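Local atomic coordinates of NAD-dependent aldehyde dehydrogenase (Burkholderia multivorans, PDB entry 5UJU), a protein that probably oxidises aldehydes to the corresponding carboxylic acids with NAD+ as electron acceptor. Residues T145-F149 / M150-Q154; D467-A470 / Q471-L475. All coordinates share one frame; numbering follows the deposited sequence.

Interaction 1: residues T145-F149 / M150-Q154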
loop_
_atom_site.group_PDB
_atom_site.type_symbol
_atom_site.label_atom_id
_atom_site.label_comp_id
_atom_site.label_asym_id
_atom_site.label_seq_id
_atom_site.Cartn_x
_atom_site.Cartn_y
_atom_site.Cartn_z
ATOM N N THR A 145 24.988 -19.978 -1.322
ATOM C CA THR A 145 24.996 -18.904 -2.309
ATOM C C THR A 145 26.330 -18.749 -3.020
ATOM O O THR A 145 26.367 -18.162 -4.106
ATOM C CB THR A 145 24.652 -17.566 -1.649
ATOM O OG1 THR A 145 25.752 -17.146 -0.826
ATOM C CG2 THR A 145 23.400 -17.708 -0.793
ATOM N N GLY A 146 27.419 -19.224 -2.427
ATOM C CA GLY A 146 28.740 -19.036 -2.985
ATOM C C GLY A 146 29.427 -17.752 -2.580
ATOM O O GLY A 146 30.542 -17.482 -3.062
ATOM N N GLN A 147 28.799 -16.941 -1.728
ATOM C CA GLN A 147 29.451 -15.731 -1.246
ATOM C C GLN A 147 30.698 -16.080 -0.444
ATOM O O GLN A 147 30.704 -17.029 0.346
ATOM C CB GLN A 147 28.485 -14.903 -0.390
ATOM C CG GLN A 147 27.495 -14.111 -1.220
ATOM C CD GLN A 147 26.378 -13.484 -0.414
ATOM O OE1 GLN A 147 26.431 -13.412 0.811
ATOM N NE2 GLN A 147 25.365 -12.997 -1.110
ATOM N N ALA A 148 31.767 -15.318 -0.673
ATOM C CA ALA A 148 32.959 -15.429 0.155
ATOM C C ALA A 148 32.610 -15.109 1.606
ATOM O O ALA A 148 31.636 -14.410 1.898
ATOM C CB ALA A 148 34.064 -14.486 -0.343
ATOM N N PHE A 149 33.419 -15.631 2.526
ATOM C CA PHE A 149 32.991 -15.659 3.925
ATOM C C PHE A 149 32.651 -14.266 4.451
ATOM O O PHE A 149 31.628 -14.078 5.122
ATOM C CB PHE A 149 34.043 -16.310 4.817
ATOM C CG PHE A 149 33.621 -16.348 6.271
ATOM C CD1 PHE A 149 34.157 -15.461 7.193
ATOM C CD2 PHE A 149 32.648 -17.236 6.689
ATOM C CE1 PHE A 149 33.751 -15.487 8.521
ATOM C CE2 PHE A 149 32.228 -17.261 8.015
ATOM C CZ PHE A 149 32.789 -16.386 8.931
ATOM N N MET A 150 33.510 -13.279 4.189
ATOM C CA MET A 150 33.274 -11.955 4.758
ATOM C C MET A 150 31.940 -11.378 4.294
ATOM O O MET A 150 31.180 -10.832 5.106
ATOM C CB MET A 150 34.419 -11.007 4.412
ATOM C CG MET A 150 34.307 -9.632 5.062
ATOM S SD MET A 150 34.391 -9.652 6.874
ATOM C CE MET A 150 35.978 -10.443 7.158
ATOM N N MET A 151 31.626 -11.497 2.999
ATOM C CA MET A 151 30.321 -11.035 2.528
ATOM C C MET A 151 29.194 -11.919 3.057
ATOM O O MET A 151 28.104 -11.430 3.379
ATOM C CB MET A 151 30.284 -11.000 1.002
ATOM C CG MET A 151 28.893 -10.657 0.469
ATOM S SD MET A 151 28.803 -10.558 -1.337
ATOM C CE MET A 151 29.765 -9.078 -1.607
ATOM N N ALA A 152 29.423 -13.225 3.125
ATOM C CA ALA A 152 28.390 -14.104 3.660
ATOM C C ALA A 152 28.035 -13.704 5.087
ATOM O O ALA A 152 26.856 -13.637 5.444
ATOM C CB ALA A 152 28.859 -15.555 3.595
ATOM N N PHE A 153 29.042 -13.358 5.889
ATOM C CA PHE A 153 28.795 -12.894 7.250
ATOM C C PHE A 153 28.035 -11.568 7.259
ATOM O O PHE A 153 26.975 -11.451 7.879
ATOM C CB PHE A 153 30.125 -12.756 7.993
ATOM C CG PHE A 153 29.977 -12.302 9.418
ATOM C CD1 PHE A 153 29.768 -13.229 10.442
ATOM C CD2 PHE A 153 30.037 -10.955 9.738
ATOM C CE1 PHE A 153 29.620 -12.814 11.758
ATOM C CE2 PHE A 153 29.891 -10.532 11.055
ATOM C CZ PHE A 153 29.675 -11.464 12.068
ATOM N N GLN A 154 28.560 -10.556 6.570
ATOM C CA GLN A 154 27.935 -9.237 6.606
ATOM C C GLN A 154 26.565 -9.256 5.942
ATOM O O GLN A 154 25.555 -8.900 6.562
ATOM C CB GLN A 154 28.837 -8.210 5.935
ATOM C CG GLN A 154 30.175 -8.063 6.589
ATOM C CD GLN A 154 30.873 -6.787 6.159
ATOM O OE1 GLN A 154 30.521 -6.188 5.140
ATOM N NE2 GLN A 154 31.854 -6.354 6.947
#

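Interaction 2: residues D467-A470 / Q471-L475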
loop_
_atom_site.group_PDB
_atom_site.type_symbol
_atom_site.label_atom_id
_atom_site.label_comp_id
_atom_site.label_asym_id
_atom_site.label_seq_id
_atom_site.Cartn_x
_atom_site.Cartn_y
_atom_site.Cartn_z
ATOM N N ASP A 467 26.883 8.133 -28.632
ATOM C CA ASP A 467 27.199 9.341 -29.393
ATOM C C ASP A 467 27.661 10.475 -28.491
ATOM O O ASP A 467 28.457 11.316 -28.919
ATOM C CB ASP A 467 25.991 9.790 -30.207
ATOM C CG ASP A 467 25.627 8.803 -31.282
ATOM O OD1 ASP A 467 26.503 7.995 -31.647
ATOM O OD2 ASP A 467 24.472 8.824 -31.754
ATOM N N SER A 468 27.186 10.510 -27.250
ATOM C CA SER A 468 27.457 11.615 -26.340
ATOM C C SER A 468 26.925 11.242 -24.964
ATOM O O SER A 468 26.140 10.304 -24.814
ATOM C CB SER A 468 26.812 12.917 -26.814
ATOM O OG SER A 468 25.400 12.823 -26.777
ATOM N N THR A 469 27.354 12.014 -23.962
ATOM C CA THR A 469 26.800 11.880 -22.625
ATOM C C THR A 469 25.310 12.191 -22.635
ATOM O O THR A 469 24.537 11.562 -21.898
ATOM C CB THR A 469 27.552 12.802 -21.659
ATOM O OG1 THR A 469 28.862 12.274 -21.439
ATOM C CG2 THR A 469 26.833 12.891 -20.296
ATOM N N ALA A 470 24.888 13.137 -23.484
ATOM C CA ALA A 470 23.463 13.398 -23.669
ATOM C C ALA A 470 22.720 12.117 -24.038
ATOM O O ALA A 470 21.691 11.784 -23.432
ATOM C CB ALA A 470 23.265 14.473 -24.746
ATOM N N GLN A 471 23.266 11.344 -24.985
ATOM C CA GLN A 471 22.637 10.072 -25.332
ATOM C C GLN A 471 22.759 9.046 -24.205
ATOM O O GLN A 471 21.805 8.308 -23.933
ATOM C CB GLN A 471 23.237 9.505 -26.611
ATOM C CG GLN A 471 22.580 8.205 -27.040
ATOM C CD GLN A 471 23.104 7.683 -28.362
ATOM O OE1 GLN A 471 24.306 7.487 -28.539
ATOM N NE2 GLN A 471 22.197 7.445 -29.296
ATOM N N SER A 472 23.921 8.970 -23.548
ATOM C CA SER A 472 24.075 8.034 -22.436
ATOM C C SER A 472 22.982 8.236 -21.394
ATOM O O SER A 472 22.364 7.273 -20.917
ATOM C CB SER A 472 25.446 8.204 -21.783
ATOM O OG SER A 472 26.500 8.001 -22.700
ATOM N N LEU A 473 22.726 9.496 -21.040
ATOM C CA LEU A 473 21.786 9.801 -19.970
ATOM C C LEU A 473 20.352 9.577 -20.419
ATOM O O LEU A 473 19.518 9.103 -19.637
ATOM C CB LEU A 473 21.985 11.240 -19.494
ATOM C CG LEU A 473 23.229 11.413 -18.629
ATOM C CD1 LEU A 473 23.531 12.884 -18.423
ATOM C CD2 LEU A 473 23.041 10.679 -17.281
ATOM N N ASP A 474 20.038 9.942 -21.662
ATOM C CA ASP A 474 18.702 9.677 -22.182
ATOM C C ASP A 474 18.442 8.177 -22.237
ATOM O O ASP A 474 17.361 7.704 -21.862
ATOM C CB ASP A 474 18.541 10.301 -23.567
ATOM C CG ASP A 474 17.142 10.102 -24.135
ATOM O OD1 ASP A 474 16.175 10.592 -23.516
ATOM O OD2 ASP A 474 17.003 9.442 -25.184
ATOM N N LEU A 475 19.433 7.416 -22.705
ATOM C CA LEU A 475 19.300 5.970 -22.784
ATOM C C LEU A 475 19.151 5.346 -21.397
ATOM O O LEU A 475 18.293 4.478 -21.188
ATOM C CB LEU A 475 20.508 5.396 -23.515
ATOM C CG LEU A 475 20.366 3.958 -23.981
ATOM C CD1 LEU A 475 19.103 3.828 -24.798
ATOM C CD2 LEU A 475 21.579 3.568 -24.801
HETATM O O HOH W 1 28.744 9.285 -21.235
#

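Interaction 1: residues T145-F149 / M150-Q154
Gln147 reaches from the short link between helix 134-145 and helix 149-156 onto Met151 and Ala152 in the first turn of the second helix, which has Ala148 at its N-cap. With chi1 at -78°, CG of Gln147 lies beside its own backbone N and opposite the carbonyl carbon, and the extended chain beyond it carries the amide to the helix backbone, OE1 of Gln147 ending 3.5 Å from CA of Ala152. The Met151 chain meets it at about a right angle: SD of Met151 sits 3.8 Å from CG of Gln147, and CG of Met151 is 3.7 Å from OE1 of Gln147. Only the last torsion of Met151 is bent, turning CE aside after an otherwise extended chain. On the side of Ala152, CB of Gln147 stands 4.1 Å from CB of Ala152. These are van der Waals contacts, and Phe216 and Tyr346 also touch the Gln147 side chain.

Before the helix lies an ST turn, in which Gln147 N donates to OG1 of Thr145 at 3.2 Å; the same hydroxyl also bonds Val141 O. Gly146, the first residue to leave helical angles after helix 134-145, has a positive phi (87°). Phe149 and Phe153 both hold CG anti to the backbone N, which directs their rings to helix 134-145, where Phe149 meets Tyr139 and Phe153 meets Phe135 with their planes inclined.

Two i to i+4 backbone bonds open the helix: Ala152 N donates to Ala148 O at 2.8 Å, and Phe153 N to Phe149 O, also at 2.8 Å, with an N-H...O angle of 162°.

Interaction 2: residues D467-A470 / Q471-L475
Gln471 turns its amide back to Asp467, the residue preceding the N-cap of helix 469-483, and Ser468 supplies the cap itself. Two side-chain hydrogen bonds join the segments. One is the cap: Ser468 OG, at chi1 66° and thus between its own N and carbonyl carbon, accepts from Gln471 N at 3.2 Å. The other takes Asp467 N to OE1 of Gln471 at 2.7 Å with an almost straight N-H...O angle of 173°. Gln471 therefore both gives its N-H to the cap and, through its extended chain, accepts a bond from Asp467, whose carboxylate plane is inclined 29° to the amide.

Backbone bonds take over next: Ser472 N to Ser468 O is 2.9 Å, Leu473 N to Thr469 O is 2.9 Å and Asp474 N to Ala470 O is 3.0 Å.

Water joins OG1 of Thr469 to OG of Ser472, at 3.0 Å from each; Asp327 and Thr466 are the respective protein partners of these hydroxyls.

The apolar contact is between neighbouring turns, where CG2 of Thr469 lies alongside CD1 of Leu473, 3.8 Å away, both side chains pointing the same way. OD1 of Asp467 and OD1 of Asp474 form salt bridges with Arg361 and Arg507. Thr469 and Leu473 pack on Val497 of helix 495-508, while Ser472 and Leu475 rest on Tyr358 of strand 356-360.

How the interactions relate
Interactions 1 and 2 are two separate helix starts in one aldehyde dehydrogenase chain, their centres 36 Å apart and their nearest atoms about 26 Å apart, so they do not touch. Interaction 1 comes first in sequence, at the link between helices 134-145 and 149-156; the Met151 side chain lies about 12 Å from the bound sodium ion. Interaction 2 follows much later, immediately after strand 460-466 of the mixed sheet that also contains strands 356-360 and 487-491. Interaction 1 thus joins two successive helices, whereas interaction 2 begins the helix, 469-483, that connects two parallel strands of one sheet, 460-466 and 487-491.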